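PDB 1UUF: aldehyde reductase YahK from Escherichia coli, which catalyses the NADPH-dependent reduction of a wide range of aldehydes to the corresponding primary alcohols and binds two zinc ions per subunit. Local coordinates for residues D111-K114 against E118-D121; G122-C127 against H156-L161; T182-L187 against I317-E322. All blocks are in the same frame, centred on the assembly; numbering follows the deposited sequence.

Contact 1: D111-K114 against E118-D121. With ZN (zinc ion), chain B.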
# COMPACT_ATOMS: atom_id res chain seq x y z
N ASP A 111 22.09 -1.19 17.92
CA ASP A 111 21.81 0.04 18.67
C ASP A 111 20.83 0.94 17.92
O ASP A 111 20.59 0.76 16.73
CB ASP A 111 23.11 0.81 18.95
CG ASP A 111 23.07 1.57 20.28
OD1 ASP A 111 21.99 1.64 20.91
OD2 ASP A 111 24.12 2.12 20.69
N SER A 112 20.24 1.88 18.64
CA SER A 112 19.31 2.84 18.04
C SER A 112 19.29 4.07 18.95
O SER A 112 19.87 4.05 20.04
CB SER A 112 17.91 2.24 17.87
OG SER A 112 17.29 1.96 19.11
N CYS A 113 18.63 5.14 18.53
CA CYS A 113 18.61 6.36 19.34
C CYS A 113 17.89 6.21 20.67
O CYS A 113 18.22 6.89 21.64
CB CYS A 113 18.04 7.54 18.53
SG CYS A 113 16.26 7.77 18.57
N LYS A 114 16.91 5.31 20.72
CA LYS A 114 16.14 5.02 21.93
C LYS A 114 15.16 6.08 22.40
O LYS A 114 14.51 5.90 23.43
CB LYS A 114 17.07 4.68 23.10
CG LYS A 114 18.10 3.62 22.81
CD LYS A 114 18.98 3.40 24.02
CE LYS A 114 20.23 2.64 23.65
NZ LYS A 114 21.04 3.42 22.68
N GLU A 118 9.70 5.75 16.85
CA GLU A 118 9.92 4.36 16.46
C GLU A 118 10.53 3.52 17.58
O GLU A 118 10.02 2.46 17.92
CB GLU A 118 10.81 4.30 15.21
CG GLU A 118 10.07 4.61 13.91
CD GLU A 118 9.42 5.98 13.91
OE1 GLU A 118 10.15 7.00 13.96
OE2 GLU A 118 8.17 6.04 13.85
N CYS A 119 11.61 4.01 18.17
CA CYS A 119 12.26 3.28 19.25
C CYS A 119 11.34 3.10 20.45
O CYS A 119 11.30 2.03 21.05
CB CYS A 119 13.54 4.01 19.69
SG CYS A 119 14.90 3.87 18.50
N GLU A 120 10.58 4.14 20.78
CA GLU A 120 9.66 4.07 21.91
C GLU A 120 8.51 3.10 21.64
O GLU A 120 7.88 2.61 22.58
CB GLU A 120 9.14 5.46 22.25
CG GLU A 120 10.25 6.44 22.59
CD GLU A 120 9.74 7.77 23.10
OE1 GLU A 120 8.87 8.37 22.42
OE2 GLU A 120 10.20 8.22 24.17
N ASP A 121 8.23 2.84 20.37
CA ASP A 121 7.16 1.92 20.01
C ASP A 121 7.69 0.50 19.81
O ASP A 121 6.94 -0.38 19.38
CB ASP A 121 6.46 2.37 18.72
CG ASP A 121 5.60 3.60 18.92
OD1 ASP A 121 5.18 3.86 20.06
OD2 ASP A 121 5.33 4.30 17.91
ZN ZN B . 15.22 6.02 17.38

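Contact 2: G122-C127 against H156-L161. With ZN (zinc ion), chain B.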
# COMPACT_ATOMS: atom_id res chain seq x y z
N GLY A 122 8.96 0.28 20.10
CA GLY A 122 9.53 -1.05 19.92
C GLY A 122 9.84 -1.34 18.46
O GLY A 122 9.87 -2.50 18.04
N LEU A 123 10.06 -0.28 17.69
CA LEU A 123 10.37 -0.42 16.27
C LEU A 123 11.74 0.18 15.98
O LEU A 123 11.89 1.04 15.11
CB LEU A 123 9.30 0.27 15.43
CG LEU A 123 7.89 -0.32 15.53
CD1 LEU A 123 6.91 0.54 14.76
CD2 LEU A 123 7.89 -1.75 14.98
N GLU A 124 12.75 -0.29 16.71
CA GLU A 124 14.11 0.21 16.53
C GLU A 124 14.59 0.01 15.10
O GLU A 124 15.50 0.70 14.64
CB GLU A 124 15.06 -0.49 17.50
CG GLU A 124 14.70 -0.26 18.96
CD GLU A 124 13.82 -1.36 19.55
OE1 GLU A 124 13.12 -2.07 18.79
OE2 GLU A 124 13.81 -1.49 20.79
N ASN A 125 13.97 -0.93 14.39
CA ASN A 125 14.33 -1.22 13.00
C ASN A 125 13.99 -0.07 12.05
O ASN A 125 14.59 0.06 10.97
CB ASN A 125 13.65 -2.52 12.53
CG ASN A 125 12.14 -2.50 12.73
OD1 ASN A 125 11.64 -2.07 13.77
ND2 ASN A 125 11.41 -3.00 11.74
N TYR A 126 13.04 0.76 12.44
CA TYR A 126 12.64 1.90 11.62
C TYR A 126 13.20 3.22 12.13
O TYR A 126 12.83 4.29 11.66
CB TYR A 126 11.11 1.97 11.53
CG TYR A 126 10.52 0.80 10.76
CD1 TYR A 126 9.57 -0.04 11.35
CD2 TYR A 126 10.94 0.52 9.47
CE1 TYR A 126 9.07 -1.14 10.66
CE2 TYR A 126 10.45 -0.58 8.77
CZ TYR A 126 9.52 -1.41 9.37
OH TYR A 126 9.07 -2.52 8.69
N CYS A 127 14.10 3.14 13.10
CA CYS A 127 14.73 4.34 13.65
C CYS A 127 15.63 4.95 12.57
O CYS A 127 16.33 4.23 11.86
CB CYS A 127 15.57 3.97 14.88
SG CYS A 127 16.59 5.32 15.56
N HIS A 156 24.76 -4.02 23.35
CA HIS A 156 23.96 -3.44 24.43
C HIS A 156 22.82 -4.44 24.65
O HIS A 156 22.20 -4.88 23.68
CB HIS A 156 23.42 -2.08 23.97
CG HIS A 156 22.62 -1.36 25.01
ND1 HIS A 156 21.40 -1.83 25.46
CD2 HIS A 156 22.84 -0.19 25.65
CE1 HIS A 156 20.91 -0.97 26.34
NE2 HIS A 156 21.76 0.03 26.48
N GLU A 157 22.53 -4.80 25.90
CA GLU A 157 21.50 -5.79 26.17
C GLU A 157 20.11 -5.52 25.60
O GLU A 157 19.33 -6.46 25.43
CB GLU A 157 21.37 -6.06 27.68
CG GLU A 157 20.73 -4.95 28.49
CD GLU A 157 20.22 -5.44 29.83
OE1 GLU A 157 19.93 -4.59 30.70
OE2 GLU A 157 20.09 -6.67 30.02
N ARG A 158 19.79 -4.27 25.29
CA ARG A 158 18.47 -3.98 24.73
C ARG A 158 18.30 -4.64 23.37
O ARG A 158 17.17 -4.93 22.95
CB ARG A 158 18.26 -2.46 24.59
CG ARG A 158 17.00 -2.10 23.78
CD ARG A 158 16.68 -0.61 23.87
NE ARG A 158 15.51 -0.26 23.07
CZ ARG A 158 14.86 0.90 23.17
NH1 ARG A 158 15.26 1.81 24.05
NH2 ARG A 158 13.80 1.14 22.40
N TYR A 159 19.41 -4.90 22.70
CA TYR A 159 19.35 -5.50 21.37
C TYR A 159 19.76 -6.96 21.30
O TYR A 159 19.93 -7.51 20.22
CB TYR A 159 20.19 -4.65 20.41
CG TYR A 159 19.83 -3.19 20.52
CD1 TYR A 159 20.43 -2.37 21.49
CD2 TYR A 159 18.83 -2.63 19.72
CE1 TYR A 159 20.02 -1.05 21.66
CE2 TYR A 159 18.42 -1.32 19.89
CZ TYR A 159 19.02 -0.53 20.86
OH TYR A 159 18.60 0.77 21.04
N VAL A 160 19.91 -7.59 22.46
CA VAL A 160 20.27 -9.00 22.52
C VAL A 160 19.00 -9.78 22.83
O VAL A 160 18.24 -9.39 23.71
CB VAL A 160 21.32 -9.26 23.62
CG1 VAL A 160 21.61 -10.76 23.72
CG2 VAL A 160 22.60 -8.50 23.30
N LEU A 161 18.78 -10.87 22.11
CA LEU A 161 17.59 -11.70 22.28
C LEU A 161 17.91 -12.98 23.04
O LEU A 161 19.03 -13.47 22.99
CB LEU A 161 17.01 -12.08 20.91
CG LEU A 161 16.47 -11.00 19.97
CD1 LEU A 161 15.40 -10.19 20.68
CD2 LEU A 161 17.60 -10.09 19.50
ZN ZN B . 15.22 6.02 17.38

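Contact 3: T182-L187 against I317-E322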
# COMPACT_ATOMS: atom_id res chain seq x y z
N THR A 182 12.08 -11.02 9.40
CA THR A 182 11.71 -10.28 8.20
C THR A 182 10.36 -10.75 7.65
O THR A 182 9.61 -9.96 7.08
CB THR A 182 12.80 -10.42 7.11
OG1 THR A 182 13.97 -9.74 7.56
CG2 THR A 182 12.34 -9.81 5.79
N THR A 183 10.05 -12.03 7.83
CA THR A 183 8.77 -12.55 7.35
C THR A 183 7.74 -12.58 8.48
O THR A 183 6.55 -12.35 8.25
CB THR A 183 8.92 -13.96 6.72
OG1 THR A 183 9.52 -14.86 7.67
CG2 THR A 183 9.81 -13.90 5.49
N TYR A 184 8.20 -12.84 9.70
CA TYR A 184 7.30 -12.90 10.85
C TYR A 184 6.63 -11.55 11.08
O TYR A 184 5.42 -11.47 11.30
CB TYR A 184 8.08 -13.28 12.11
CG TYR A 184 7.23 -13.42 13.35
CD1 TYR A 184 6.62 -14.64 13.66
CD2 TYR A 184 7.06 -12.35 14.23
CE1 TYR A 184 5.85 -14.78 14.82
CE2 TYR A 184 6.29 -12.49 15.39
CZ TYR A 184 5.69 -13.71 15.67
OH TYR A 184 4.94 -13.84 16.81
N SER A 185 7.42 -10.48 11.04
CA SER A 185 6.88 -9.14 11.29
C SER A 185 5.70 -8.74 10.41
O SER A 185 4.65 -8.33 10.91
CB SER A 185 7.99 -8.09 11.17
OG SER A 185 7.51 -6.83 11.60
N PRO A 186 5.84 -8.85 9.07
CA PRO A 186 4.72 -8.47 8.22
C PRO A 186 3.54 -9.44 8.34
O PRO A 186 2.39 -9.03 8.21
CB PRO A 186 5.33 -8.46 6.82
CG PRO A 186 6.44 -9.47 6.91
CD PRO A 186 7.04 -9.17 8.27
N LEU A 187 3.81 -10.71 8.60
CA LEU A 187 2.73 -11.67 8.76
C LEU A 187 1.89 -11.26 9.95
O LEU A 187 0.66 -11.33 9.91
CB LEU A 187 3.29 -13.09 8.96
CG LEU A 187 3.86 -13.74 7.71
CD1 LEU A 187 4.57 -15.04 8.10
CD2 LEU A 187 2.74 -14.01 6.70
N ILE A 317 13.01 -5.01 18.22
CA ILE A 317 13.51 -6.01 19.15
C ILE A 317 12.40 -6.78 19.87
O ILE A 317 12.43 -8.01 19.92
CB ILE A 317 14.48 -5.40 20.18
CG1 ILE A 317 15.64 -4.70 19.45
CG2 ILE A 317 15.06 -6.50 21.07
CD1 ILE A 317 16.50 -5.62 18.60
N PRO A 318 11.41 -6.07 20.44
CA PRO A 318 10.34 -6.77 21.14
C PRO A 318 9.69 -7.87 20.30
O PRO A 318 9.44 -8.97 20.79
CB PRO A 318 9.36 -5.66 21.48
CG PRO A 318 10.26 -4.50 21.72
CD PRO A 318 11.25 -4.61 20.58
N GLU A 319 9.42 -7.58 19.03
CA GLU A 319 8.79 -8.57 18.17
C GLU A 319 9.75 -9.70 17.81
O GLU A 319 9.33 -10.83 17.61
CB GLU A 319 8.25 -7.94 16.89
CG GLU A 319 7.51 -8.93 16.01
CD GLU A 319 6.76 -8.26 14.87
OE1 GLU A 319 7.39 -7.48 14.13
OE2 GLU A 319 5.55 -8.52 14.72
N THR A 320 11.04 -9.38 17.71
CA THR A 320 12.02 -10.41 17.40
C THR A 320 12.03 -11.39 18.57
O THR A 320 12.14 -12.60 18.37
CB THR A 320 13.43 -9.80 17.21
OG1 THR A 320 13.38 -8.79 16.19
CG2 THR A 320 14.43 -10.87 16.77
N GLN A 321 11.91 -10.88 19.79
CA GLN A 321 11.88 -11.75 20.96
C GLN A 321 10.60 -12.58 20.96
O GLN A 321 10.63 -13.77 21.29
CB GLN A 321 11.94 -10.93 22.26
CG GLN A 321 12.04 -11.82 23.50
CD GLN A 321 13.31 -12.65 23.50
OE1 GLN A 321 14.41 -12.13 23.68
NE2 GLN A 321 13.17 -13.96 23.28
N GLU A 322 9.49 -11.96 20.60
CA GLU A 322 8.20 -12.65 20.55
C GLU A 322 8.30 -13.80 19.55
O GLU A 322 7.83 -14.91 19.80
CB GLU A 322 7.10 -11.69 20.10
CG GLU A 322 5.71 -12.31 20.04
CD GLU A 322 4.70 -11.40 19.38
OE1 GLU A 322 4.55 -11.46 18.14
OE2 GLU A 322 4.05 -10.61 20.10
O HOH W 1 4.46 -6.73 13.15

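Contact 1: D111-K114 against E118-D121
Cys113 and Cys119 meet through a zinc ion: the metal lies 2.4 Å from Cys113 SG and likewise 2.4 Å from Cys119 SG. Their sulfurs stay 4.1 Å apart, Cys113 SG to Cys119 SG, as ligands on one metal rather than a disulfide. Cys119 points from the short helix toward the 111-114 loop, and with SG anti to its carbonyl carbon (chi1 -73°) the sulfur is carried to the zinc and to Lys114 N. Two further groups of the loop touch that sulfur. The backbone N of Lys114 gives it a weak hydrogen bond, 3.3 Å from Lys114 N to Cys119 SG, which would temper the negative charge of a thiolate. Ser112 OG packs against it, 3.1 Å from Cys119 SG, while its hydroxyl is hydrogen-bonded to Tyr159 OH. Cys116 and Cys127 complete the four-cysteine site, the structural zinc lobe of zinc-containing alcohol dehydrogenases. Farther out, the long side chain of Lys114 folds back over its own loop. Its ammonium forms a salt bridge with Asp111, 2.7 Å from Lys114 NZ to Asp111 OD1, and a hydrogen bond to Ser112 O. Asp111 OD1 also accepts a hydrogen bond from Ser112 N, which comes from above the carboxylate plane.

Contact 2: G122-C127 against H156-L161
At the base of the structural zinc lobe, Glu124 reaches from the turn that leads to Cys127 and meets Arg158 and Tyr159, which follow strand 152-156. A single carboxylate oxygen receives both N-H groups of the side-on salt bridge: Arg158 NE and Arg158 NH2 each lie 3.1 Å from Glu124 OE2. That oxygen sits at the guanidinium edge, only 1° out of its plane, whereas the two flat groups are turned 76° against each other. NE is taken on the anti lone pair, and NH2 arrives from above the carboxylate plane. An arginine suits the place because its extended chain, with CG anti to the backbone N (chi1 170°), presents two N-H groups side-on. Glu124 bends at chi2, and its other oxygen, OE1, accepts the backbone N of Ile317, the first residue of helix 317-330. The methylene Glu124 CG rests 4.0 Å from Tyr159 CE2. His156 ND1 accepts Arg158 N at 2.9 Å, in the ring plane. Three residues on from Glu124, Cys127 SG binds the zinc at 2.4 Å; the salt bridge joins the turn before this ligand to the loop after strand 152-156, within the GroES-like part, as befits the zinc lobe of a medium-chain alcohol dehydrogenase.

Contact 3: T182-L187 against I317-E322
The axes of helix segments 182-187 and 317-322 cross almost at right angles, 101° between their N-to-C directions, and come within 10.1 Å of each other. Polar side chains bridge this gap. Glu319 extends toward Ser185, its CG anti to the backbone N (chi1 -176°) and the chain straight beyond it, so that the carboxylate reaches the facing helix. There Ser185 OG donates to Glu319 OE1 at 2.6 Å, meeting it on the syn side. The second oxygen of Glu319 is held through a water, which gives one proton to Glu319 OE2 at 2.6 Å and the other to Ser185 O at 2.8 Å. Serine's short side chain keeps its hydroxyl close to its own helix, where the long glutamate can meet it. One residue earlier on the same helix, Tyr184 reaches across to Glu322: its OH donates to Glu322 OE1 at 2.8 Å, on the anti side of that oxygen. The same hydroxyl accepts Arg188 NE, linking arginine, tyrosine and glutamate in a chain. The methylene Glu319 CG lies at the ring's edge, 3.8 Å from Tyr184 CE2, with the Glu319 carboxylate turned 84° to the ring. Helix 176-189 also bears Cys178, a ligand of the catalytic zinc, and runs toward the first strand of the Rossmann domain, while helix 317-330 leads back from its last; such crossing connections join the two domains in medium-chain dehydrogenases.

In the fold
The contacts follow one another along the chain, each closing before the next opens. Contacts 1 and 2, with centres about 7 Å apart, share the structural zinc and lie wholly in the GroES-like part; they touch directly, through Leu123 N to Glu118 O in the Schellman motif that ends helix 117-120 and through Ser112 OG with Tyr159 OH. Contact 3 is centred about 12 Å from contact 2 and about 16 Å from contact 1. Its helix 317-330 starts beside the 122-127 turn, where Pro318 packs on Gly122, and so reaches from the zinc lobe to helix 176-189. The lobe also faces the second subunit: Glu118 and Asp121 form salt bridges with Arg280 of that chain.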